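Local coordinates for protein argonaute (Marinitoga piezophila, PDB 5I4A) that uses short guide RNAs with a 5' hydroxyl to bind and cleave complementary single-stranded DNA or RNA targets, preferring manganese for DNA cleavage, at residues D387-V390 against R391-D395; Y418-K421 against M422-I426; P622-I625 against A626-A630; A630-D633 against Y634-K637. One frame throughout, in Å; residues are numbered along the deposited sequence.

How the contacts relate
All four contacts are local, between residues close in sequence. They follow one another along the chain from contact 1 to contact 4. Contacts 1 and 2 lie in the Mid domain, on helices 387-392 and 412-424, with centres about 19 Å apart. Contacts 3 and 4 lie in the PIWI domain. They share Ala630 and helix 621-631, and their centres are about 9 Å apart. Contact 4 bridges the two domains: Asp387 and Val390 of contact 1 touch Tyr634, and Phe425 of contact 2 touches Lys637. The PIWI tail thus runs from the active-site helix to the Mid domain, where Lys421 of contact 2 holds the guide RNA.

Contact 1: residues D387-V390 against R391-D395; sequences DPLV and RNFPD
Leu389 and Phe393, one helical turn apart, are brought together by their chi1 angles. In Leu389 CG stands anti to the backbone N (chi1 176°), which turns the branched end along the helix toward Phe393. Phe393 has an unusual chi1 of -142°, and its ring lies beside the leucine with both side chains pointing the same way. Leu389 CD1 comes within 3.8 Å of Phe393 CD1, neither squarely over the ring nor at its edge. One face of the same ring is covered by CD of Pro394, near the rim. The backbone closes the last turn of helix 387-392. Arg391 N donates to Asp387 O at 2.8 Å. Asn392 N donates to Pro388 O, also at 2.8 Å. The next bond, Phe393 N to Leu389 O at 3.1 Å, is weak, and Phe393 is the first residue to leave helical geometry. Asn392 folds its side chain back over the preceding turn. Its ND2 lies 3.9 Å from Pro388 CB and makes a weak hydrogen bond to Phe358 O. An alanine at Asn392 is likely to leave Phe358 O without this donor and to uncover the flank of Pro388. Arg391 runs outward with its chain extended from CG to NE, and it packs on Tyr634. This short helix is the crossover of a beta-alpha-beta unit in the Mid domain, between strands 374-379 and 398-403. Leu389 and Phe393 face both strands: Leu389 touches Leu379 and Leu399, while Phe393 touches Ala375, Val377 and Leu399.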
# COMPACT_ATOMS: atom_id res chain seq x y z
N ASP A 387 -12.27 14.51 -8.42
CA ASP A 387 -12.79 13.78 -9.58
C ASP A 387 -13.55 14.65 -10.57
O ASP A 387 -13.29 14.53 -11.78
CB ASP A 387 -13.66 12.61 -9.10
CG ASP A 387 -12.84 11.40 -8.67
OD1 ASP A 387 -11.77 11.16 -9.27
OD2 ASP A 387 -13.28 10.70 -7.74
N PRO A 388 -14.48 15.52 -10.16
CA PRO A 388 -15.17 16.36 -11.16
C PRO A 388 -14.23 17.19 -12.01
O PRO A 388 -14.44 17.30 -13.23
CB PRO A 388 -16.08 17.24 -10.30
CG PRO A 388 -16.32 16.46 -9.07
CD PRO A 388 -15.03 15.73 -8.81
N LEU A 389 -13.19 17.78 -11.41
CA LEU A 389 -12.26 18.60 -12.17
C LEU A 389 -11.62 17.79 -13.30
O LEU A 389 -11.57 18.24 -14.45
CB LEU A 389 -11.19 19.17 -11.24
CG LEU A 389 -10.06 19.97 -11.89
CD1 LEU A 389 -10.61 21.16 -12.65
CD2 LEU A 389 -9.05 20.42 -10.84
N VAL A 390 -11.13 16.59 -12.98
CA VAL A 390 -10.56 15.72 -14.01
C VAL A 390 -11.64 15.28 -14.99
O VAL A 390 -11.43 15.26 -16.21
CB VAL A 390 -9.88 14.51 -13.35
CG1 VAL A 390 -9.20 13.64 -14.40
CG2 VAL A 390 -8.90 14.96 -12.29
N ARG A 391 -12.83 14.94 -14.48
CA ARG A 391 -13.89 14.37 -15.30
C ARG A 391 -14.42 15.38 -16.31
O ARG A 391 -14.72 15.02 -17.46
CB ARG A 391 -15.01 13.88 -14.38
CG ARG A 391 -16.26 13.33 -15.02
CD ARG A 391 -17.05 12.58 -13.95
NE ARG A 391 -18.47 12.46 -14.23
CZ ARG A 391 -19.31 11.75 -13.48
NH1 ARG A 391 -18.86 11.09 -12.42
NH2 ARG A 391 -20.60 11.70 -13.79
N ASN A 392 -14.54 16.65 -15.92
CA ASN A 392 -15.15 17.67 -16.76
C ASN A 392 -14.15 18.47 -17.58
O ASN A 392 -14.55 19.23 -18.46
CB ASN A 392 -15.98 18.62 -15.90
CG ASN A 392 -16.99 17.89 -15.04
OD1 ASN A 392 -17.56 16.89 -15.46
ND2 ASN A 392 -17.20 18.39 -13.83
N PHE A 393 -12.85 18.31 -17.31
CA PHE A 393 -11.86 19.11 -17.99
C PHE A 393 -11.74 18.69 -19.45
O PHE A 393 -11.94 17.51 -19.78
CB PHE A 393 -10.51 18.97 -17.30
CG PHE A 393 -9.73 20.24 -17.27
CD1 PHE A 393 -10.12 21.29 -16.45
CD2 PHE A 393 -8.60 20.40 -18.05
CE1 PHE A 393 -9.40 22.47 -16.42
CE2 PHE A 393 -7.89 21.57 -18.03
CZ PHE A 393 -8.29 22.61 -17.21
N PRO A 394 -11.43 19.63 -20.35
CA PRO A 394 -11.24 19.26 -21.76
C PRO A 394 -10.16 18.21 -21.91
O PRO A 394 -9.07 18.32 -21.33
CB PRO A 394 -10.85 20.59 -22.42
CG PRO A 394 -11.40 21.65 -21.51
CD PRO A 394 -11.31 21.08 -20.13
N ASP A 395 -10.45 17.18 -22.70
CA ASP A 395 -9.56 16.03 -22.81
C ASP A 395 -8.34 16.31 -23.67
O ASP A 395 -7.38 15.53 -23.62
CB ASP A 395 -10.33 14.83 -23.37
CG ASP A 395 -11.45 14.38 -22.46
OD1 ASP A 395 -11.29 14.47 -21.22
OD2 ASP A 395 -12.50 13.96 -22.98

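Contact 2: residues Y418-K421 against M422-I426; sequences YVYK and MGNFI. With nucleotides of chain B.
Met422 lays its methyl over one face of the Tyr418 ring in a CH-pi contact. CE stands 3.7 Å from the ring centroid, shifted toward the rim, and is 3.4 Å from Tyr418 CE2. The sulfur also lies above the face, but farther away, in a Met-aromatic contact. Met422 CG is anti to the carbonyl carbon (chi1 -68°) and the chain beyond is extended, which carries CE to the ring. Tyr418 OH bonds to Gln400 O, fixing the far end of the ring.

Apolar contact also joins Lys421 and Phe425, which run side by side. Lys421 CE is 3.7 Å from Phe425 CE1.

The polar contacts reach the guide RNA. Lys421 NZ makes a very short bond of 2.5 Å to OP1 of U3 of chain B, and a weak one to O3' of A2 of chain B. It also bonds to Leu638 O. A leucine in place of Lys421 would probably leave the U3 phosphate without this positive mate and Leu638 O without its donor. Water 1 links Tyr420 OH, at 2.7 Å, to Asn424 OD1, to which it donates at 2.9 Å.

Along the backbone, the N-H groups of Met422, Gly423 and Asn424 bond to the carbonyls of Tyr418, Val419 and Tyr420. That of Phe425 reaches Lys421 O at a more bent angle. The arrangement is that of an alpha-helix lining the Mid-domain site for the 5' part of an Argonaute guide.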
# COMPACT_ATOMS: atom_id res chain seq x y z
N TYR A 418 7.37 20.84 -10.25
CA TYR A 418 6.23 21.08 -11.13
C TYR A 418 6.63 20.98 -12.59
O TYR A 418 5.94 20.33 -13.40
CB TYR A 418 5.64 22.45 -10.79
CG TYR A 418 4.29 22.78 -11.38
CD1 TYR A 418 3.26 21.84 -11.41
CD2 TYR A 418 4.03 24.05 -11.87
CE1 TYR A 418 2.01 22.17 -11.94
CE2 TYR A 418 2.80 24.38 -12.39
CZ TYR A 418 1.79 23.44 -12.43
OH TYR A 418 0.57 23.77 -12.95
N VAL A 419 7.76 21.58 -12.96
CA VAL A 419 8.23 21.51 -14.34
C VAL A 419 8.67 20.09 -14.69
O VAL A 419 8.48 19.62 -15.82
CB VAL A 419 9.36 22.53 -14.59
CG1 VAL A 419 9.84 22.45 -16.03
CG2 VAL A 419 8.88 23.94 -14.26
N TYR A 420 9.28 19.39 -13.73
CA TYR A 420 9.65 18.00 -13.95
C TYR A 420 8.42 17.16 -14.26
O TYR A 420 8.43 16.35 -15.20
CB TYR A 420 10.39 17.45 -12.73
CG TYR A 420 10.80 16.00 -12.90
CD1 TYR A 420 9.92 14.97 -12.59
CD2 TYR A 420 12.06 15.66 -13.36
CE1 TYR A 420 10.28 13.64 -12.75
CE2 TYR A 420 12.44 14.34 -13.52
CZ TYR A 420 11.54 13.34 -13.21
OH TYR A 420 11.91 12.02 -13.37
N LYS A 421 7.36 17.32 -13.47
CA LYS A 421 6.12 16.57 -13.70
C LYS A 421 5.58 16.83 -15.10
O LYS A 421 5.13 15.91 -15.79
CB LYS A 421 5.08 16.95 -12.65
CG LYS A 421 3.72 16.33 -12.88
CD LYS A 421 2.72 16.72 -11.81
CE LYS A 421 1.44 15.92 -11.96
NZ LYS A 421 0.45 16.19 -10.87
N MET A 422 5.62 18.09 -15.54
CA MET A 422 5.17 18.42 -16.89
C MET A 422 5.97 17.66 -17.94
O MET A 422 5.40 17.08 -18.87
CB MET A 422 5.28 19.93 -17.12
CG MET A 422 4.31 20.75 -16.30
SD MET A 422 4.53 22.51 -16.63
CE MET A 422 3.27 23.20 -15.59
N GLY A 423 7.30 17.64 -17.80
CA GLY A 423 8.11 16.83 -18.69
C GLY A 423 7.74 15.37 -18.62
O GLY A 423 7.65 14.69 -19.65
N ASN A 424 7.52 14.86 -17.41
CA ASN A 424 7.08 13.48 -17.23
C ASN A 424 5.80 13.18 -18.00
O ASN A 424 5.61 12.05 -18.46
CB ASN A 424 6.89 13.21 -15.73
CG ASN A 424 7.27 11.80 -15.33
OD1 ASN A 424 8.20 11.21 -15.88
ND2 ASN A 424 6.56 11.25 -14.35
N PHE A 425 4.92 14.17 -18.16
CA PHE A 425 3.63 13.98 -18.81
C PHE A 425 3.67 14.21 -20.32
O PHE A 425 2.63 14.10 -20.97
CB PHE A 425 2.57 14.89 -18.19
CG PHE A 425 1.86 14.27 -17.02
CD1 PHE A 425 2.51 14.09 -15.81
CD2 PHE A 425 0.53 13.89 -17.12
CE1 PHE A 425 1.85 13.52 -14.73
CE2 PHE A 425 -0.13 13.33 -16.05
CZ PHE A 425 0.53 13.14 -14.85
N ILE A 426 4.84 14.54 -20.88
CA ILE A 426 5.00 14.67 -22.32
C ILE A 426 5.56 13.34 -22.84
O ILE A 426 6.71 13.00 -22.51
CB ILE A 426 5.92 15.84 -22.68
CG1 ILE A 426 5.24 17.16 -22.31
CG2 ILE A 426 6.25 15.82 -24.17
CD1 ILE A 426 6.16 18.37 -22.33
P A B 2 -0.01 20.98 -5.29
OP1 A B 2 0.10 20.44 -3.91
OP2 A B 2 0.09 22.45 -5.51
O5' A B 2 1.12 20.27 -6.15
C5' A B 2 1.24 20.48 -7.55
C4' A B 2 2.53 19.91 -8.07
O4' A B 2 3.64 20.71 -7.56
C3' A B 2 2.85 18.50 -7.60
O3' A B 2 2.21 17.50 -8.39
C2' A B 2 4.37 18.46 -7.65
O2' A B 2 4.83 18.30 -8.98
C1' A B 2 4.71 19.87 -7.18
N9 A B 2 4.83 19.94 -5.72
C8 A B 2 3.95 20.49 -4.82
N7 A B 2 4.33 20.40 -3.57
C5 A B 2 5.55 19.75 -3.65
C6 A B 2 6.48 19.35 -2.67
N6 A B 2 6.31 19.56 -1.36
N1 A B 2 7.60 18.72 -3.08
C2 A B 2 7.77 18.51 -4.39
N3 A B 2 6.97 18.84 -5.40
C4 A B 2 5.87 19.46 -4.96
P U B 3 1.79 16.11 -7.71
OP1 U B 3 1.25 15.21 -8.76
OP2 U B 3 0.97 16.40 -6.51
O5' U B 3 3.18 15.51 -7.22
C5' U B 3 3.25 14.75 -6.03
C4' U B 3 4.68 14.54 -5.61
O4' U B 3 5.24 15.76 -5.07
C3' U B 3 4.88 13.51 -4.51
O3' U B 3 4.93 12.19 -5.02
C2' U B 3 6.18 13.95 -3.86
O2' U B 3 7.29 13.51 -4.63
C1' U B 3 6.08 15.47 -3.98
N1 U B 3 5.49 16.07 -2.76
C2 U B 3 6.22 16.05 -1.59
O2 U B 3 7.34 15.58 -1.49
N3 U B 3 5.59 16.62 -0.51
C4 U B 3 4.33 17.19 -0.49
O4 U B 3 3.91 17.67 0.57
C5 U B 3 3.64 17.17 -1.74
C6 U B 3 4.23 16.62 -2.80
O HOH W 1 10.40 10.01 -14.33

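Contact 3: residues P622-I625 against A626-A630; sequences PLHI and ANKVA
Ile625 O accepts the backbone N-H of Val629 at 2.8 Å, in a bond that is nearly straight (170°). It belongs to the regular i to i+4 set of helix 621-631. This helix is part of the PIWI domain, which has an RNase H fold, and it carries Asn627, inferred to be catalytic and to bind the second manganese. Leu623 O takes the N-H of Asn627 at 2.9 Å, which keeps that residue within the regular bonding of the helix. The Asn627 side chain reaches toward Asp449 and Asp519, which probably bind the metals. Two side-chain pairs run along the helix, each four residues apart. On one flank Ile625 and Val629 lie side by side and point the same way. Ile625 CG2, anti to the backbone N, is 3.9 Å from Val629 CG2. Both residues press on the sheet of the domain. Ile625 touches Ala464 and Val466, Val629 touches Cys462, and both meet Ile475. On another flank His624 and Lys628 form the second pair. Lys628 also makes a cation-pi contact with Tyr639, and the His624 ring meets that of Tyr617. His624 NE2 and Lys628 NZ are 4.5 Å apart, without a bond; if the histidine were protonated, the two charges would probably disfavour each other. A chi1 of -89° brings the first methylene of the lysine beyond CB over the imidazole, and the rest of the chain bends at chi2 and chi4. Lys628 CG sits above one face near the rim, 4.1 Å from His624 NE2.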
# COMPACT_ATOMS: atom_id res chain seq x y z
N PRO A 622 4.80 -0.72 -12.57
CA PRO A 622 3.52 -1.28 -13.02
C PRO A 622 2.54 -1.54 -11.88
O PRO A 622 1.34 -1.30 -12.04
CB PRO A 622 3.93 -2.58 -13.73
CG PRO A 622 5.31 -2.87 -13.24
CD PRO A 622 5.94 -1.54 -13.03
N LEU A 623 3.02 -2.02 -10.73
CA LEU A 623 2.14 -2.22 -9.59
C LEU A 623 1.71 -0.89 -8.99
O LEU A 623 0.56 -0.74 -8.56
CB LEU A 623 2.83 -3.07 -8.53
CG LEU A 623 2.68 -4.59 -8.63
CD1 LEU A 623 3.15 -5.22 -7.34
CD2 LEU A 623 1.24 -4.97 -8.93
N HIS A 624 2.63 0.08 -8.92
CA HIS A 624 2.27 1.41 -8.46
C HIS A 624 1.13 1.99 -9.29
O HIS A 624 0.18 2.57 -8.75
CB HIS A 624 3.49 2.33 -8.51
CG HIS A 624 3.19 3.75 -8.15
ND1 HIS A 624 3.21 4.20 -6.84
CD2 HIS A 624 2.85 4.81 -8.91
CE1 HIS A 624 2.91 5.49 -6.82
NE2 HIS A 624 2.68 5.88 -8.07
N ILE A 625 1.21 1.84 -10.61
CA ILE A 625 0.15 2.33 -11.49
C ILE A 625 -1.15 1.57 -11.23
O ILE A 625 -2.22 2.18 -11.08
CB ILE A 625 0.58 2.21 -12.96
CG1 ILE A 625 1.85 3.02 -13.22
CG2 ILE A 625 -0.54 2.67 -13.87
CD1 ILE A 625 2.64 2.54 -14.42
N ALA A 626 -1.07 0.24 -11.16
CA ALA A 626 -2.28 -0.57 -11.00
C ALA A 626 -3.00 -0.23 -9.70
O ALA A 626 -4.23 -0.11 -9.68
CB ALA A 626 -1.92 -2.05 -11.05
N ASN A 627 -2.25 -0.08 -8.60
CA ASN A 627 -2.88 0.33 -7.35
C ASN A 627 -3.52 1.70 -7.47
O ASN A 627 -4.65 1.91 -7.03
CB ASN A 627 -1.85 0.33 -6.21
CG ASN A 627 -1.45 -1.07 -5.77
OD1 ASN A 627 -2.06 -2.07 -6.18
ND2 ASN A 627 -0.44 -1.16 -4.92
N LYS A 628 -2.81 2.65 -8.09
CA LYS A 628 -3.31 4.02 -8.17
C LYS A 628 -4.54 4.12 -9.05
O LYS A 628 -5.52 4.79 -8.69
CB LYS A 628 -2.21 4.96 -8.67
CG LYS A 628 -1.34 5.55 -7.58
CD LYS A 628 -2.16 6.41 -6.64
CE LYS A 628 -1.29 7.06 -5.57
NZ LYS A 628 -0.58 8.26 -6.09
N VAL A 629 -4.52 3.47 -10.22
CA VAL A 629 -5.66 3.57 -11.14
C VAL A 629 -6.88 2.87 -10.56
O VAL A 629 -8.02 3.32 -10.74
CB VAL A 629 -5.28 3.01 -12.52
CG1 VAL A 629 -6.49 2.95 -13.43
CG2 VAL A 629 -4.19 3.87 -13.15
N ALA A 630 -6.68 1.76 -9.84
CA ALA A 630 -7.80 1.07 -9.21
C ALA A 630 -8.40 1.87 -8.06
O ALA A 630 -9.55 1.62 -7.69
CB ALA A 630 -7.35 -0.30 -8.71

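Contact 4: residues A630-D633 against Y634-K637; sequences ALTD and YEWK. With nucleotides of chain B.
The Trp636 indole turns its edge to Thr632. Thr632 O lies in the ring plane, 3.3 Å from Trp636 CD1, and water 2 lies in the same plane. The water accepts from Trp636 NE1 at 3.1 Å. It donates to Asp633 O at 2.7 Å and, weakly, to Thr632 O. One face of the indole carries Lys637 CG. The Tyr634 ring has Asp633 O over one face, 3.4 Å from Tyr634 CG.

Thr632 also meets the residues that follow. Its OG1 sits between the backbone N and the carbonyl carbon (chi1 59°), and there it accepts a weak bond from Trp636 N at 3.1 Å. Thr632 CB packs on Glu635 CB at 3.8 Å as the two side chains cross. Glu635 then extends toward the base of U1 of chain B, with OE2 3.9 Å from O4. Its OE1 bonds to Tyr639 OH. Asp633 OD1 forms a salt bridge with Lys479.

The arrangement is a loop after helix 621-631 of the PIWI domain that ends in a short run of helical phi/psi without the regular bonds. It leads the C-terminal segment to helix 387-392 of the Mid domain, beside the first guide nucleotide.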
# COMPACT_ATOMS: atom_id res chain seq x y z
N ALA A 630 -6.68 1.76 -9.84
CA ALA A 630 -7.80 1.07 -9.21
C ALA A 630 -8.40 1.87 -8.06
O ALA A 630 -9.55 1.62 -7.69
CB ALA A 630 -7.35 -0.30 -8.71
N LEU A 631 -7.66 2.83 -7.51
CA LEU A 631 -8.09 3.51 -6.30
C LEU A 631 -9.18 4.56 -6.58
O LEU A 631 -10.02 4.80 -5.70
CB LEU A 631 -6.88 4.15 -5.62
CG LEU A 631 -6.89 4.27 -4.10
CD1 LEU A 631 -5.47 4.22 -3.56
CD2 LEU A 631 -7.57 5.56 -3.66
N THR A 632 -9.18 5.18 -7.76
CA THR A 632 -10.11 6.27 -8.05
C THR A 632 -10.62 6.14 -9.48
O THR A 632 -10.06 5.42 -10.31
CB THR A 632 -9.46 7.65 -7.87
OG1 THR A 632 -8.32 7.76 -8.73
CG2 THR A 632 -9.03 7.87 -6.43
N ASP A 633 -11.71 6.87 -9.76
CA ASP A 633 -12.31 6.88 -11.09
C ASP A 633 -11.58 7.82 -12.04
O ASP A 633 -11.42 7.52 -13.23
CB ASP A 633 -13.78 7.28 -10.98
CG ASP A 633 -14.62 6.21 -10.33
OD1 ASP A 633 -14.49 5.02 -10.71
OD2 ASP A 633 -15.42 6.56 -9.44
N TYR A 634 -11.14 8.98 -11.54
CA TYR A 634 -10.47 9.98 -12.37
C TYR A 634 -9.23 10.59 -11.74
O TYR A 634 -8.36 11.06 -12.49
CB TYR A 634 -11.43 11.11 -12.73
CG TYR A 634 -12.63 10.69 -13.55
CD1 TYR A 634 -12.57 10.69 -14.94
CD2 TYR A 634 -13.82 10.31 -12.94
CE1 TYR A 634 -13.66 10.31 -15.70
CE2 TYR A 634 -14.91 9.93 -13.69
CZ TYR A 634 -14.83 9.93 -15.07
OH TYR A 634 -15.92 9.55 -15.81
N GLU A 635 -9.11 10.61 -10.41
CA GLU A 635 -8.02 11.32 -9.76
C GLU A 635 -6.66 10.81 -10.20
O GLU A 635 -5.70 11.58 -10.26
CB GLU A 635 -8.18 11.21 -8.24
CG GLU A 635 -7.11 11.92 -7.44
CD GLU A 635 -7.22 11.62 -5.96
OE1 GLU A 635 -6.17 11.53 -5.28
OE2 GLU A 635 -8.36 11.47 -5.46
N TRP A 636 -6.55 9.51 -10.51
CA TRP A 636 -5.26 8.94 -10.89
C TRP A 636 -4.69 9.57 -12.15
O TRP A 636 -3.48 9.49 -12.37
CB TRP A 636 -5.39 7.43 -11.07
CG TRP A 636 -6.29 7.01 -12.20
CD1 TRP A 636 -7.59 6.61 -12.10
CD2 TRP A 636 -5.95 6.94 -13.59
NE1 TRP A 636 -8.09 6.30 -13.35
CE2 TRP A 636 -7.10 6.49 -14.28
CE3 TRP A 636 -4.79 7.20 -14.33
CZ2 TRP A 636 -7.12 6.30 -15.66
CZ3 TRP A 636 -4.82 7.02 -15.70
CH2 TRP A 636 -5.97 6.58 -16.35
N LYS A 637 -5.53 10.20 -12.97
CA LYS A 637 -5.04 10.87 -14.17
C LYS A 637 -4.13 12.04 -13.84
O LYS A 637 -3.37 12.49 -14.70
CB LYS A 637 -6.21 11.35 -15.03
CG LYS A 637 -6.79 10.30 -15.98
CD LYS A 637 -7.71 10.96 -17.00
CE LYS A 637 -7.94 10.07 -18.21
NZ LYS A 637 -8.94 8.99 -17.95
O5' U B 1 -1.82 16.41 -7.36
C5' U B 1 -1.92 17.57 -8.18
C4' U B 1 -2.35 18.78 -7.38
O4' U B 1 -3.75 18.63 -7.00
C3' U B 1 -1.57 19.04 -6.10
O3' U B 1 -1.38 20.44 -5.92
C2' U B 1 -2.49 18.50 -5.01
O2' U B 1 -2.34 19.12 -3.75
C1' U B 1 -3.88 18.75 -5.60
N1 U B 1 -4.87 17.76 -5.16
C2 U B 1 -6.03 18.19 -4.53
O2 U B 1 -6.29 19.36 -4.32
N3 U B 1 -6.89 17.17 -4.16
C4 U B 1 -6.69 15.81 -4.34
O4 U B 1 -7.55 15.02 -3.96
C5 U B 1 -5.47 15.46 -4.99
C6 U B 1 -4.63 16.43 -5.36
O HOH W 2 -10.87 4.91 -13.67